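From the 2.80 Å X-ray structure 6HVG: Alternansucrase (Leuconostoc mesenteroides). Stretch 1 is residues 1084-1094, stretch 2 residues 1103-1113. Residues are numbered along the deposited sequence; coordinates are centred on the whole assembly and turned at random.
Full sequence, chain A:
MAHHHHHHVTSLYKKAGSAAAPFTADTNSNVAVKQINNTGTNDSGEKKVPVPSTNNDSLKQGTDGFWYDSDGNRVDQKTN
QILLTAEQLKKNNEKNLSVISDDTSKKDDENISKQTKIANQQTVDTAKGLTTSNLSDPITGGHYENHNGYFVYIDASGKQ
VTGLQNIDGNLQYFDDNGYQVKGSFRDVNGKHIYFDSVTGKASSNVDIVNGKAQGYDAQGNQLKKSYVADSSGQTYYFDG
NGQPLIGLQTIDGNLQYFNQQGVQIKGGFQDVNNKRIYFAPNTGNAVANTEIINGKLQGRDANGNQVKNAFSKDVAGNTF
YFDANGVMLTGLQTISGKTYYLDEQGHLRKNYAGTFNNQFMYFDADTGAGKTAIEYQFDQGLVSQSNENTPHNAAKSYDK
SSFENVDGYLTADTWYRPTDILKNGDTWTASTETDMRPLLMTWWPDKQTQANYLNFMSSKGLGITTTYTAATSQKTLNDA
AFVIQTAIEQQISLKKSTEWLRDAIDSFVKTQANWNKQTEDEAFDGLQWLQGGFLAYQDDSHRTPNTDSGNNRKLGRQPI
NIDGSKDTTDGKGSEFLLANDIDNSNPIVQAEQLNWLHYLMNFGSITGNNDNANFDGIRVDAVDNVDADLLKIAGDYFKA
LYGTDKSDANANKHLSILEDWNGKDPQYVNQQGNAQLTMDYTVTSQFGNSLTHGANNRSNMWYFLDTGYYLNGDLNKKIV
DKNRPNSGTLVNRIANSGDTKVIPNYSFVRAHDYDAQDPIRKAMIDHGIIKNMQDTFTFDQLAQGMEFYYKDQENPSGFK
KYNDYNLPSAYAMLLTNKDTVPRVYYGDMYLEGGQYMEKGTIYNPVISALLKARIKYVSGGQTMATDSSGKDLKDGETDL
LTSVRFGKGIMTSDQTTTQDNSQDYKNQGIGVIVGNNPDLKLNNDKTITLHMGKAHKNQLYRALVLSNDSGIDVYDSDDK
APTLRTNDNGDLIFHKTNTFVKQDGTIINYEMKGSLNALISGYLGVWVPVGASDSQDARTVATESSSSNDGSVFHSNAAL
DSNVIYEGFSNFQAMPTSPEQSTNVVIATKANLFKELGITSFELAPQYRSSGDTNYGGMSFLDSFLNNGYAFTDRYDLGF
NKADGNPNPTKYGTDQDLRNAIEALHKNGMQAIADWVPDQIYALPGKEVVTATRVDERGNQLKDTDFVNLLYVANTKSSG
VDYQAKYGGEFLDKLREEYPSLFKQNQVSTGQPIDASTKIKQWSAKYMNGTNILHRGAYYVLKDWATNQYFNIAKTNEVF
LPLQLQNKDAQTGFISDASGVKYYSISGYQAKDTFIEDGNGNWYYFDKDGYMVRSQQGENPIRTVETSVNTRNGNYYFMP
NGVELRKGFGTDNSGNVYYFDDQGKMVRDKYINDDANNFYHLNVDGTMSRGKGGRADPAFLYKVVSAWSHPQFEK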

# COMPACT_ATOMS: atom_id res chain seq x y z
N LEU A 1084 4.94 -13.35 21.44
CA LEU A 1084 3.47 -13.39 21.43
C LEU A 1084 2.94 -12.26 20.58
O LEU A 1084 3.54 -11.19 20.51
CB LEU A 1084 2.92 -13.22 22.86
CG LEU A 1084 3.18 -14.37 23.83
CD1 LEU A 1084 3.47 -13.86 25.21
CD2 LEU A 1084 2.01 -15.33 23.87
N ALA A 1085 1.78 -12.48 19.97
CA ALA A 1085 1.08 -11.44 19.24
C ALA A 1085 0.84 -10.22 20.14
O ALA A 1085 0.91 -10.33 21.37
CB ALA A 1085 -0.23 -11.96 18.72
N PRO A 1086 0.59 -9.05 19.53
CA PRO A 1086 0.21 -7.87 20.30
C PRO A 1086 -1.14 -8.11 20.96
O PRO A 1086 -2.10 -8.48 20.28
CB PRO A 1086 0.10 -6.77 19.25
CG PRO A 1086 -0.15 -7.50 17.97
CD PRO A 1086 0.69 -8.74 18.10
N GLN A 1087 -1.20 -7.89 22.27
CA GLN A 1087 -2.34 -8.33 23.07
C GLN A 1087 -3.41 -7.27 23.26
O GLN A 1087 -4.34 -7.44 24.08
CB GLN A 1087 -1.86 -8.79 24.44
CG GLN A 1087 -0.91 -9.96 24.37
CD GLN A 1087 -1.57 -11.19 23.83
OE1 GLN A 1087 -2.62 -11.59 24.33
NE2 GLN A 1087 -0.98 -11.80 22.81
N TYR A 1088 -3.33 -6.19 22.49
CA TYR A 1088 -4.16 -5.01 22.73
C TYR A 1088 -5.53 -5.21 22.12
O TYR A 1088 -5.67 -5.91 21.12
CB TYR A 1088 -3.45 -3.79 22.17
CG TYR A 1088 -1.97 -3.86 22.52
CD1 TYR A 1088 -1.54 -3.67 23.82
CD2 TYR A 1088 -1.02 -4.17 21.55
CE1 TYR A 1088 -0.21 -3.76 24.14
CE2 TYR A 1088 0.31 -4.25 21.88
CZ TYR A 1088 0.71 -4.05 23.18
OH TYR A 1088 2.03 -4.16 23.55
N ARG A 1089 -6.56 -4.65 22.73
CA ARG A 1089 -7.93 -4.87 22.26
C ARG A 1089 -8.16 -4.30 20.86
O ARG A 1089 -7.93 -3.10 20.64
CB ARG A 1089 -8.97 -4.26 23.20
CG ARG A 1089 -10.38 -4.42 22.65
CD ARG A 1089 -11.44 -4.17 23.69
NE ARG A 1089 -11.13 -4.80 24.97
CZ ARG A 1089 -11.19 -6.11 25.21
NH1 ARG A 1089 -11.54 -6.97 24.26
NH2 ARG A 1089 -10.93 -6.56 26.42
N SER A 1090 -8.65 -5.14 19.96
CA SER A 1090 -8.87 -4.73 18.58
C SER A 1090 -9.93 -3.64 18.47
O SER A 1090 -10.94 -3.65 19.20
CB SER A 1090 -9.27 -5.90 17.72
OG SER A 1090 -9.66 -5.47 16.42
N SER A 1091 -9.69 -2.71 17.55
CA SER A 1091 -10.66 -1.68 17.19
C SER A 1091 -11.75 -2.26 16.29
O SER A 1091 -12.80 -1.63 16.10
CB SER A 1091 -9.97 -0.51 16.50
OG SER A 1091 -9.22 -0.96 15.39
N GLY A 1092 -11.51 -3.44 15.73
CA GLY A 1092 -12.57 -4.23 15.12
C GLY A 1092 -13.17 -3.64 13.84
O GLY A 1092 -12.43 -3.17 12.97
N ASP A 1093 -14.49 -3.67 13.75
CA ASP A 1093 -15.21 -3.13 12.59
C ASP A 1093 -15.45 -1.63 12.68
O ASP A 1093 -15.94 -1.05 11.72
CB ASP A 1093 -16.54 -3.86 12.42
CG ASP A 1093 -16.37 -5.29 11.92
OD1 ASP A 1093 -15.32 -5.58 11.32
OD2 ASP A 1093 -17.28 -6.11 12.11
N THR A 1094 -15.09 -1.01 13.81
CA THR A 1094 -15.31 0.42 14.01
C THR A 1094 -14.52 1.24 13.00
O THR A 1094 -13.34 1.02 12.80
CB THR A 1094 -14.92 0.85 15.44
OG1 THR A 1094 -15.63 0.04 16.38
CG2 THR A 1094 -15.26 2.34 15.69
N ASP A 1103 -5.67 -5.39 9.72
CA ASP A 1103 -5.32 -5.48 11.15
C ASP A 1103 -6.54 -5.25 12.03
O ASP A 1103 -6.68 -5.90 13.06
CB ASP A 1103 -4.26 -4.45 11.54
CG ASP A 1103 -2.88 -4.81 11.04
OD1 ASP A 1103 -2.77 -5.84 10.35
OD2 ASP A 1103 -1.92 -4.03 11.35
N SER A 1104 -7.40 -4.32 11.63
CA SER A 1104 -8.52 -3.92 12.45
C SER A 1104 -9.62 -4.95 12.36
O SER A 1104 -10.10 -5.44 13.38
CB SER A 1104 -9.04 -2.55 12.05
OG SER A 1104 -9.90 -2.03 13.05
N PHE A 1105 -10.03 -5.30 11.15
CA PHE A 1105 -11.17 -6.21 11.02
C PHE A 1105 -10.81 -7.69 11.20
O PHE A 1105 -11.69 -8.51 11.45
CB PHE A 1105 -11.98 -5.96 9.73
CG PHE A 1105 -11.22 -6.11 8.44
CD1 PHE A 1105 -10.95 -7.36 7.93
CD2 PHE A 1105 -10.84 -4.99 7.70
CE1 PHE A 1105 -10.27 -7.52 6.75
CE2 PHE A 1105 -10.16 -5.15 6.49
CZ PHE A 1105 -9.86 -6.42 6.02
N LEU A 1106 -9.52 -8.02 11.13
CA LEU A 1106 -9.07 -9.35 11.53
C LEU A 1106 -8.64 -9.45 13.01
O LEU A 1106 -8.14 -10.47 13.45
CB LEU A 1106 -7.97 -9.87 10.60
CG LEU A 1106 -8.37 -10.14 9.13
CD1 LEU A 1106 -7.18 -10.68 8.36
CD2 LEU A 1106 -9.51 -11.12 9.08
N ASN A 1107 -8.83 -8.39 13.78
CA ASN A 1107 -8.63 -8.43 15.21
C ASN A 1107 -7.29 -8.98 15.68
O ASN A 1107 -7.19 -9.57 16.76
CB ASN A 1107 -9.78 -9.20 15.87
CG ASN A 1107 -11.14 -8.59 15.55
OD1 ASN A 1107 -11.29 -7.39 15.41
ND2 ASN A 1107 -12.14 -9.44 15.43
N ASN A 1108 -6.25 -8.75 14.89
CA ASN A 1108 -4.96 -9.35 15.17
C ASN A 1108 -4.19 -8.67 16.28
O ASN A 1108 -3.16 -9.19 16.74
CB ASN A 1108 -4.11 -9.50 13.91
CG ASN A 1108 -3.72 -8.18 13.32
OD1 ASN A 1108 -3.62 -7.18 14.02
ND2 ASN A 1108 -3.46 -8.17 12.02
N GLY A 1109 -4.66 -7.49 16.69
CA GLY A 1109 -4.05 -6.78 17.83
C GLY A 1109 -3.15 -5.63 17.45
O GLY A 1109 -2.82 -4.82 18.31
N TYR A 1110 -2.74 -5.57 16.18
CA TYR A 1110 -1.96 -4.43 15.69
C TYR A 1110 -2.78 -3.15 15.54
O TYR A 1110 -2.20 -2.07 15.51
CB TYR A 1110 -1.26 -4.75 14.37
CG TYR A 1110 -0.02 -5.58 14.58
CD1 TYR A 1110 1.11 -5.04 15.17
CD2 TYR A 1110 0.00 -6.92 14.24
CE1 TYR A 1110 2.25 -5.80 15.40
CE2 TYR A 1110 1.13 -7.69 14.46
CZ TYR A 1110 2.24 -7.13 15.03
OH TYR A 1110 3.35 -7.92 15.25
N ALA A 1111 -4.10 -3.28 15.47
CA ALA A 1111 -4.99 -2.11 15.40
C ALA A 1111 -5.85 -2.09 16.65
O ALA A 1111 -6.68 -2.95 16.84
CB ALA A 1111 -5.85 -2.17 14.15
N PHE A 1112 -5.66 -1.07 17.47
CA PHE A 1112 -6.31 -1.01 18.76
C PHE A 1112 -6.78 0.38 19.12
O PHE A 1112 -6.24 1.37 18.66
CB PHE A 1112 -5.35 -1.50 19.85
CG PHE A 1112 -3.95 -0.94 19.72
CD1 PHE A 1112 -3.64 0.30 20.26
CD2 PHE A 1112 -2.96 -1.67 19.08
CE1 PHE A 1112 -2.38 0.82 20.13
CE2 PHE A 1112 -1.68 -1.17 18.96
CZ PHE A 1112 -1.39 0.09 19.49
N THR A 1113 -7.81 0.44 19.96
CA THR A 1113 -8.34 1.68 20.52
C THR A 1113 -7.70 2.02 21.86
O THR A 1113 -7.39 3.18 22.12
CB THR A 1113 -9.85 1.56 20.76
OG1 THR A 1113 -10.12 0.30 21.42
CG2 THR A 1113 -10.61 1.64 19.42

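Two irregular segments can pack closely without sharing a regular sheet, provided that a few backbone groups are paired and the side chains fill what remains. Alternansucrase offers an example, in which residues 1084-1094 and 1103-1113 bury 699 Å² between them. A single antiparallel, non-hydrogen-bonded bridge pairs S1090 with F1112, their CA atoms 4.5 Å apart. Beside it, S1091 N donates a hydrogen bond to A1111 O at 3.1 Å. The same carbonyl oxygen, A1111 O, also receives a CA-H...O contact from S1090 CA at 3.3 Å. Beyond the bridge, a type II' turn from S1091 to T1094 carries the first stretch past the end of the helix at 1103-1105. G1092 suits this turn, since its positive phi favours glycine.

Small hydroxyl side chains fasten this end. S1091, in the p rotamer, donates from OG to S1104 OG at 2.7 Å, and S1104 OG in turn donates to G1092 O at 2.8 Å, so a short chain of hydrogen bonds ties turn to helix. S1090 OG accepts a hydrogen bond from G1092 N at 2.8 Å, bracing the turn from the residue just before it.

The other end relies on apolar packing. P1086 points toward the second stretch and lays its CG over the face of the Y1110 ring, 3.6 Å from the centroid and nearly on the normal, a CH-pi contact. G1109 lies alongside, its CA 3.6 Å from P1086 O; a CB here would come within 2.1 Å of that oxygen, so the close approach depends on glycine. Y1110 N, meanwhile, is held by N1108 OD1 at 2.8 Å. Close to this proline contact, the rings of the buried residues Y1088 and F1112 meet obliquely, with centroids 5.2 Å apart and planes at 57°, while Y1088 CB packs 3.8 Å from F1112 CD2.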